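Local structure of pilotin OutS (3UTK) at residues A[94-97]-A[98-102]. The protein is the outer-membrane lipoprotein pilotin of the type II secretion system, which interacts with the secretin OutD and serves the export of pectate lyases and cellulases. Residues are numbered along the deposited sequence; the frame is centred on the assembly and turned at random.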
loop_
_atom_site.group_PDB
_atom_site.type_symbol
_atom_site.label_atom_id
_atom_site.label_comp_id
_atom_site.label_asym_id
_atom_site.label_seq_id
_atom_site.Cartn_x
_atom_site.Cartn_y
_atom_site.Cartn_z
ATOM N N PRO A 94 9.773 1.508 2.754
ATOM C CA PRO A 94 9.766 1.638 1.286
ATOM C C PRO A 94 10.291 0.410 0.524
ATOM O O PRO A 94 9.665 -0.021 -0.446
ATOM C CB PRO A 94 10.679 2.839 1.035
ATOM C CG PRO A 94 10.683 3.604 2.343
ATOM C CD PRO A 94 10.595 2.549 3.400
ATOM N N GLN A 95 11.438 -0.128 0.930
ATOM C CA GLN A 95 11.952 -1.330 0.286
ATOM C C GLN A 95 11.009 -2.514 0.475
ATOM O O GLN A 95 10.797 -3.304 -0.451
ATOM C CB GLN A 95 13.341 -1.691 0.807
ATOM C CG GLN A 95 13.921 -2.925 0.125
ATOM C CD GLN A 95 13.979 -2.774 -1.387
ATOM O OE1 GLN A 95 14.386 -1.733 -1.904
ATOM N NE2 GLN A 95 13.561 -3.808 -2.102
ATOM N N LEU A 96 10.448 -2.644 1.673
ATOM C CA LEU A 96 9.539 -3.750 1.942
ATOM C C LEU A 96 8.329 -3.658 1.022
ATOM O O LEU A 96 7.847 -4.669 0.510
ATOM C CB LEU A 96 9.087 -3.760 3.403
ATOM C CG LEU A 96 8.057 -4.856 3.698
ATOM C CD1 LEU A 96 8.632 -6.239 3.378
ATOM C CD2 LEU A 96 7.567 -4.797 5.130
ATOM N N SER A 97 7.854 -2.435 0.810
ATOM C CA SER A 97 6.698 -2.185 -0.046
ATOM C C SER A 97 6.954 -2.657 -1.473
ATOM O O SER A 97 6.105 -3.308 -2.088
ATOM C CB SER A 97 6.363 -0.692 -0.060
ATOM O OG SER A 97 5.958 -0.239 1.217
ATOM N N GLU A 98 8.133 -2.319 -1.990
ATOM C CA GLU A 98 8.519 -2.705 -3.341
ATOM C C GLU A 98 8.680 -4.222 -3.443
ATOM O O GLU A 98 8.274 -4.826 -4.438
ATOM C CB GLU A 98 9.802 -1.980 -3.766
ATOM C CG GLU A 98 10.336 -2.358 -5.150
ATOM C CD GLU A 98 9.388 -2.004 -6.291
ATOM O OE1 GLU A 98 8.411 -1.263 -6.062
ATOM O OE2 GLU A 98 9.625 -2.474 -7.428
ATOM N N ASN A 99 9.257 -4.838 -2.414
ATOM C CA ASN A 99 9.410 -6.298 -2.399
ATOM C C ASN A 99 8.070 -7.025 -2.449
ATOM O O ASN A 99 7.910 -8.005 -3.177
ATOM C CB ASN A 99 10.203 -6.757 -1.177
ATOM C CG ASN A 99 11.668 -6.397 -1.268
ATOM O OD1 ASN A 99 12.420 -6.545 -0.299
ATOM N ND2 ASN A 99 12.086 -5.915 -2.433
ATOM N N LEU A 100 7.109 -6.540 -1.667
ATOM C CA LEU A 100 5.765 -7.116 -1.647
ATOM C C LEU A 100 5.040 -6.898 -2.973
ATOM O O LEU A 100 4.277 -7.746 -3.414
ATOM C CB LEU A 100 4.937 -6.528 -0.496
ATOM C CG LEU A 100 5.252 -6.973 0.936
ATOM C CD1 LEU A 100 4.379 -6.205 1.911
ATOM C CD2 LEU A 100 5.062 -8.482 1.114
ATOM N N TYR A 101 5.277 -5.750 -3.602
ATOM C CA TYR A 101 4.712 -5.484 -4.920
ATOM C C TYR A 101 5.268 -6.490 -5.922
ATOM O O TYR A 101 4.524 -7.089 -6.690
ATOM C CB TYR A 101 5.002 -4.038 -5.360
ATOM C CG TYR A 101 4.731 -3.778 -6.827
ATOM C CD1 TYR A 101 3.432 -3.681 -7.306
ATOM C CD2 TYR A 101 5.776 -3.641 -7.733
ATOM C CE1 TYR A 101 3.178 -3.451 -8.641
ATOM C CE2 TYR A 101 5.530 -3.409 -9.072
ATOM C CZ TYR A 101 4.229 -3.316 -9.523
ATOM O OH TYR A 101 3.973 -3.091 -10.855
ATOM N N GLN A 102 6.579 -6.691 -5.906
ATOM C CA GLN A 102 7.178 -7.668 -6.807
ATOM C C GLN A 102 6.623 -9.068 -6.539
ATOM O O GLN A 102 6.447 -9.863 -7.466
ATOM C CB GLN A 102 8.705 -7.652 -6.685
ATOM C CG GLN A 102 9.352 -6.362 -7.174
ATOM C CD GLN A 102 9.102 -6.098 -8.652
ATOM O OE1 GLN A 102 8.991 -4.949 -9.083
ATOM N NE2 GLN A 102 9.016 -7.162 -9.433
#
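Glu98, Asn99, Leu100 and Tyr101 each give their backbone N-H to the carbonyl four residues earlier, on Pro94, Gln95, Leu96 and Ser97 in turn. The shortest of the four runs from Asn99 N to Gln95 O, at 2.9 Å.

Among the apolar groups, Leu96 CD1 lies 4.2 Å from Leu100 CG, one turn on. Leu96 also touches Ala48 of helix 40-60.

Tyr101 CG stands opposite the backbone N (chi1 167°), and the ring leads away from 94-97. The Tyr101 side chain touches Val59 and Gln60 of helix 40-60.

On the exposed side, the amides of Gln95 and Asn99 meet with their planes 57° apart. The Gln95 chain bends at chi2 (56°) and brings its amide up to that of Asn99.

Two polar ends look outside the pair of segments. Ser97 is buried against Val51 and Leu73, and its OG is satisfied by a hydrogen bond with Leu93 O. Glu98 OE1 forms a salt bridge with Lys55 NZ, tying this helix to helix 40-60.

The arrangement is the regular i to i+4 bonding of an alpha-helix, with one side packed on helix 40-60 and the other exposed, here at the start of helix 94-106 in the pilotin's fold of nested helical hairpins.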